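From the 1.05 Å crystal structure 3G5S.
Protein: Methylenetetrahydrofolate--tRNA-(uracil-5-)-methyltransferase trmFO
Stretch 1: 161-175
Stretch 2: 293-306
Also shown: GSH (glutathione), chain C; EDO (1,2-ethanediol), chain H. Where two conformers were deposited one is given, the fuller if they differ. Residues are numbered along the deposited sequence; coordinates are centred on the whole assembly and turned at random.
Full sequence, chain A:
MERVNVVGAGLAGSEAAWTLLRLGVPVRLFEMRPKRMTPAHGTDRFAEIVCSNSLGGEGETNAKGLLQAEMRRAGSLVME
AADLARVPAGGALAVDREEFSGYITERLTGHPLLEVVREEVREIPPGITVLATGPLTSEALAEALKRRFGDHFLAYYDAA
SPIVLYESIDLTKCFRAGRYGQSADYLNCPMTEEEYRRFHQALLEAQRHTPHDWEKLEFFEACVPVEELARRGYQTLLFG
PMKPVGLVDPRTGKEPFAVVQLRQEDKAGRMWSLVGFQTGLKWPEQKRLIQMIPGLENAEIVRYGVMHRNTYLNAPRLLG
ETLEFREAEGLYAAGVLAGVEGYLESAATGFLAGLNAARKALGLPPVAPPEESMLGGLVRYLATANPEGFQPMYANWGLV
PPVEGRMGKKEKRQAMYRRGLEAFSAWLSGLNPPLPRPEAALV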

# COMPACT_ATOMS: atom_id res chain seq x y z
N SER A 161 -1.72 -2.51 11.79
CA SER A 161 -1.46 -1.63 12.91
C SER A 161 -0.65 -0.43 12.42
O SER A 161 -0.10 -0.43 11.32
CB SER A 161 -0.72 -2.37 14.01
OG SER A 161 0.59 -2.66 13.58
N PRO A 162 -0.59 0.62 13.24
CA PRO A 162 0.19 1.79 12.83
C PRO A 162 1.69 1.49 12.76
O PRO A 162 2.20 0.66 13.53
CB PRO A 162 -0.06 2.80 13.96
CG PRO A 162 -1.28 2.30 14.66
CD PRO A 162 -1.25 0.82 14.54
N ILE A 163 2.38 2.18 11.86
CA ILE A 163 3.82 2.07 11.69
C ILE A 163 4.44 3.44 11.92
O ILE A 163 3.95 4.44 11.40
CB ILE A 163 4.16 1.61 10.26
CG1 ILE A 163 3.47 0.27 9.97
CG2 ILE A 163 5.67 1.50 10.08
CD1 ILE A 163 3.76 -0.27 8.58
N VAL A 164 5.50 3.47 12.72
CA VAL A 164 6.20 4.71 13.02
C VAL A 164 7.61 4.69 12.45
O VAL A 164 8.19 3.63 12.18
CB VAL A 164 6.28 4.98 14.54
CG1 VAL A 164 4.88 5.05 15.14
CG2 VAL A 164 7.11 3.93 15.25
N LEU A 165 8.15 5.88 12.25
CA LEU A 165 9.52 6.04 11.80
C LEU A 165 10.47 5.79 12.97
O LEU A 165 10.35 6.41 14.02
CB LEU A 165 9.71 7.46 11.27
CG LEU A 165 10.97 7.76 10.46
CD1 LEU A 165 10.90 7.05 9.12
CD2 LEU A 165 11.13 9.26 10.25
N TYR A 166 11.43 4.90 12.78
CA TYR A 166 12.33 4.51 13.86
C TYR A 166 13.02 5.70 14.53
O TYR A 166 13.11 5.76 15.76
CB TYR A 166 13.38 3.52 13.34
CG TYR A 166 14.31 3.02 14.42
CD1 TYR A 166 13.93 1.98 15.26
CD2 TYR A 166 15.56 3.58 14.59
CE1 TYR A 166 14.78 1.51 16.25
CE2 TYR A 166 16.42 3.12 15.58
CZ TYR A 166 16.03 2.08 16.40
OH TYR A 166 16.87 1.62 17.38
N GLU A 167 13.51 6.63 13.72
CA GLU A 167 14.26 7.77 14.25
C GLU A 167 13.41 8.67 15.14
O GLU A 167 13.94 9.49 15.88
CB GLU A 167 14.88 8.58 13.11
CG GLU A 167 13.91 9.50 12.40
CD GLU A 167 14.60 10.46 11.45
OE1 GLU A 167 15.66 10.09 10.90
OE2 GLU A 167 14.10 11.59 11.26
N SER A 168 12.09 8.51 15.08
CA SER A 168 11.19 9.34 15.88
C SER A 168 10.89 8.73 17.24
O SER A 168 10.20 9.34 18.05
CB SER A 168 9.88 9.63 15.12
OG SER A 168 9.03 8.50 15.09
N ILE A 169 11.41 7.53 17.50
CA ILE A 169 11.24 6.87 18.78
C ILE A 169 12.28 7.35 19.79
O ILE A 169 13.46 7.48 19.47
CB ILE A 169 11.36 5.34 18.64
CG1 ILE A 169 10.35 4.81 17.62
CG2 ILE A 169 11.19 4.66 19.99
CD1 ILE A 169 10.58 3.35 17.24
N ASP A 170 11.83 7.64 21.01
CA ASP A 170 12.72 7.97 22.11
C ASP A 170 13.19 6.67 22.75
O ASP A 170 12.48 6.08 23.58
CB ASP A 170 12.01 8.86 23.12
CG ASP A 170 12.84 9.14 24.36
OD1 ASP A 170 14.02 8.73 24.43
OD2 ASP A 170 12.29 9.77 25.29
N LEU A 171 14.37 6.22 22.36
CA LEU A 171 14.87 4.92 22.78
C LEU A 171 15.18 4.83 24.27
O LEU A 171 15.33 3.73 24.81
CB LEU A 171 16.09 4.52 21.95
CG LEU A 171 15.84 4.37 20.44
CD1 LEU A 171 17.15 4.21 19.69
CD2 LEU A 171 14.89 3.21 20.15
N THR A 172 15.26 5.97 24.95
CA THR A 172 15.53 5.94 26.38
C THR A 172 14.33 5.41 27.17
O THR A 172 14.44 5.17 28.37
CB THR A 172 15.93 7.33 26.94
OG1 THR A 172 14.78 8.19 26.94
CG2 THR A 172 17.05 7.95 26.11
N LYS A 173 13.20 5.24 26.50
CA LYS A 173 11.99 4.77 27.16
C LYS A 173 11.58 3.38 26.66
O LYS A 173 10.47 2.92 26.92
CB LYS A 173 10.85 5.77 26.97
CG LYS A 173 11.11 7.09 27.69
CD LYS A 173 10.01 8.11 27.43
CE LYS A 173 10.34 9.44 28.09
NZ LYS A 173 10.48 9.31 29.57
N CYS A 174 12.49 2.72 25.96
CA CYS A 174 12.24 1.37 25.46
C CYS A 174 13.39 0.43 25.79
O CYS A 174 14.48 0.86 26.14
CB CYS A 174 12.08 1.36 23.95
SG CYS A 174 11.19 2.73 23.22
N PHE A 175 13.14 -0.87 25.63
CA PHE A 175 14.20 -1.86 25.70
C PHE A 175 14.01 -2.92 24.62
O PHE A 175 12.87 -3.32 24.34
CB PHE A 175 14.35 -2.46 27.10
CG PHE A 175 13.13 -3.21 27.60
CD1 PHE A 175 12.10 -2.55 28.24
CD2 PHE A 175 13.05 -4.58 27.45
CE1 PHE A 175 11.00 -3.25 28.72
CE2 PHE A 175 11.96 -5.28 27.92
CZ PHE A 175 10.93 -4.61 28.56
N ILE A 293 1.99 6.63 24.42
CA ILE A 293 2.81 5.47 24.75
C ILE A 293 4.24 5.93 25.03
O ILE A 293 4.82 6.64 24.22
CB ILE A 293 2.82 4.46 23.58
CG1 ILE A 293 1.40 3.96 23.31
CG2 ILE A 293 3.78 3.31 23.86
CD1 ILE A 293 1.24 3.24 21.98
N PRO A 294 4.80 5.54 26.18
CA PRO A 294 6.18 5.95 26.48
C PRO A 294 7.14 5.57 25.36
O PRO A 294 7.12 4.43 24.89
CB PRO A 294 6.51 5.16 27.76
CG PRO A 294 5.18 4.94 28.41
CD PRO A 294 4.21 4.74 27.27
N GLY A 295 7.95 6.53 24.93
CA GLY A 295 8.85 6.34 23.81
C GLY A 295 8.29 6.89 22.51
O GLY A 295 9.05 7.24 21.60
N LEU A 296 6.97 6.99 22.42
CA LEU A 296 6.32 7.39 21.18
C LEU A 296 5.69 8.79 21.25
O LEU A 296 4.90 9.16 20.39
CB LEU A 296 5.27 6.35 20.77
CG LEU A 296 5.80 4.92 20.63
CD1 LEU A 296 4.69 3.99 20.14
CD2 LEU A 296 7.00 4.84 19.70
N GLU A 297 6.07 9.56 22.27
CA GLU A 297 5.46 10.87 22.48
C GLU A 297 5.59 11.80 21.28
O GLU A 297 4.74 12.66 21.06
CB GLU A 297 6.03 11.53 23.74
CG GLU A 297 5.60 10.86 25.04
CD GLU A 297 6.56 9.78 25.52
OE1 GLU A 297 7.45 9.36 24.75
OE2 GLU A 297 6.42 9.34 26.68
N ASN A 298 6.67 11.64 20.52
CA ASN A 298 6.88 12.44 19.32
C ASN A 298 7.03 11.58 18.08
O ASN A 298 7.67 11.96 17.11
CB ASN A 298 8.10 13.35 19.51
CG ASN A 298 7.88 14.36 20.61
OD1 ASN A 298 7.14 15.33 20.42
ND2 ASN A 298 8.50 14.14 21.76
N ALA A 299 6.42 10.40 18.12
CA ALA A 299 6.52 9.47 17.00
C ALA A 299 5.90 10.05 15.74
O ALA A 299 4.87 10.73 15.79
CB ALA A 299 5.85 8.16 17.36
N GLU A 300 6.55 9.77 14.61
CA GLU A 300 6.03 10.12 13.29
C GLU A 300 5.38 8.87 12.71
O GLU A 300 6.06 7.88 12.44
CB GLU A 300 7.15 10.60 12.36
CG GLU A 300 6.68 10.93 10.95
CD GLU A 300 7.79 11.41 10.02
OE1 GLU A 300 8.79 11.98 10.51
OE2 GLU A 300 7.66 11.23 8.79
N ILE A 301 4.07 8.91 12.55
CA ILE A 301 3.35 7.77 12.01
C ILE A 301 3.38 7.86 10.50
O ILE A 301 2.89 8.83 9.92
CB ILE A 301 1.89 7.75 12.50
CG1 ILE A 301 1.84 7.56 14.01
CG2 ILE A 301 1.10 6.66 11.79
CD1 ILE A 301 0.78 8.38 14.70
N VAL A 302 3.97 6.85 9.86
CA VAL A 302 4.09 6.84 8.41
C VAL A 302 3.02 5.99 7.72
O VAL A 302 2.78 6.18 6.53
CB VAL A 302 5.50 6.41 7.95
CG1 VAL A 302 6.54 7.42 8.40
CG2 VAL A 302 5.85 5.02 8.46
N ARG A 303 2.38 5.09 8.45
CA ARG A 303 1.29 4.30 7.87
C ARG A 303 0.29 4.04 8.99
O ARG A 303 0.64 3.43 10.00
CB ARG A 303 1.82 2.99 7.29
CG ARG A 303 0.81 2.21 6.48
CD ARG A 303 -0.10 1.28 7.33
NE ARG A 303 -0.68 0.28 6.45
CZ ARG A 303 -1.89 0.35 5.88
NH1 ARG A 303 -2.73 1.33 6.17
NH2 ARG A 303 -2.26 -0.61 5.04
N TYR A 304 -0.93 4.54 8.83
CA TYR A 304 -1.95 4.38 9.87
C TYR A 304 -2.61 3.00 9.82
O TYR A 304 -2.69 2.38 8.76
CB TYR A 304 -2.99 5.49 9.76
CG TYR A 304 -2.50 6.81 10.31
CD1 TYR A 304 -2.60 7.08 11.67
CD2 TYR A 304 -1.91 7.77 9.49
CE1 TYR A 304 -2.15 8.26 12.20
CE2 TYR A 304 -1.45 8.96 10.02
CZ TYR A 304 -1.58 9.20 11.37
OH TYR A 304 -1.14 10.38 11.92
N GLY A 305 -3.09 2.53 10.96
CA GLY A 305 -3.78 1.25 11.01
C GLY A 305 -5.14 1.30 10.34
O GLY A 305 -5.80 2.35 10.33
N VAL A 306 -5.55 0.17 9.78
CA VAL A 306 -6.85 0.04 9.14
C VAL A 306 -7.36 -1.38 9.28
O VAL A 306 -6.58 -2.31 9.48
CB VAL A 306 -6.81 0.39 7.64
CG1 VAL A 306 -6.41 1.83 7.43
CG2 VAL A 306 -5.88 -0.57 6.89
N1 GSH C . -4.08 -9.60 7.01
CA1 GSH C . -3.21 -10.77 6.98
C1 GSH C . -3.96 -12.08 7.14
O11 GSH C . -5.36 -12.05 7.15
O12 GSH C . -3.39 -13.10 6.96
CB1 GSH C . -2.01 -10.66 7.92
CG1 GSH C . -2.22 -11.04 9.38
CD1 GSH C . -3.07 -10.12 10.25
OE1 GSH C . -3.75 -9.25 9.80
N2 GSH C . -3.02 -10.34 11.67
CA2 GSH C . -3.70 -9.46 12.57
C2 GSH C . -2.74 -8.53 13.31
O2 GSH C . -2.19 -8.90 14.29
CB2 GSH C . -4.52 -10.33 13.51
SG2 GSH C . -5.67 -9.48 14.61
N3 GSH C . -2.89 -7.11 13.07
CA3 GSH C . -2.14 -6.17 13.87
C3 GSH C . -0.66 -6.08 13.51
O31 GSH C . 0.18 -5.88 14.32
O32 GSH C . -0.33 -6.53 12.24
C1 EDO H . 11.07 13.33 7.63
O1 EDO H . 11.06 12.67 8.90
C2 EDO H . 10.35 12.47 6.60
O2 EDO H . 8.96 12.42 6.91
O HOH W 1 8.92 9.76 20.45
O HOH W 2 9.81 10.87 24.71
O HOH W 3 7.44 9.11 29.22

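A beta bulge interrupts the short antiparallel pairing of these two stretches. Ile163 pairs with Arg303, but Val164 pairs with Ile301, so the register shifts by one residue. Ile163 O sits at the bulge and accepts two hydrogen bonds: one from Val302 N at 2.9 Å and a weak one from Arg303 N at 3.4 Å. Ile163 N donates to Arg303 O at 2.8 Å. Beyond the bulge, Leu165 N donates to Glu300 O at 2.9 Å.

The side chains around this ladder are mostly apolar. Val164 CG1 lies 3.9 Å from Ala299 CB and 4.1 Å from Ile301 CG1. Ile163 CG2 lies 3.9 Å from Val302 CG2. The branched side chains of Ile163, Val164 and Val302, with the small Ala299, are buried beside the backbone bonds; Ile301 is partly exposed.

Ser168 continues the contact where the strand has ended. Ser168 OG accepts from Glu300 N at 2.8 Å and donates to Leu165 O at 2.7 Å. The serine side chain, in the p rotamer, thus serves both stretches.

Further along, Asp170 N donates to Gly295 O at 2.9 Å. Nearby, Ile169 CG1 meets Leu296 CD2 at 3.9 Å. Gly295 lies in a type II turn from Ile293 to Leu296. Its backbone angles (98/-25) call for glycine, and a CB would also clash with Cys174 SG.

Water extends the polar contact. Water 1 donates to Ser168 O and Gly295 O, both at 2.8 Å, and accepts from Asn298 N at 2.9 Å. Water 2 donates to Asp170 OD2 and Glu297 OE1, also both at 2.8 Å, so it joins two carboxylates without direct contact between them. The OE1 of Glu297 also accepts from Gly295 N at 2.9 Å, which braces the turn.

Together the stretches bury 844 Å², both sides summed.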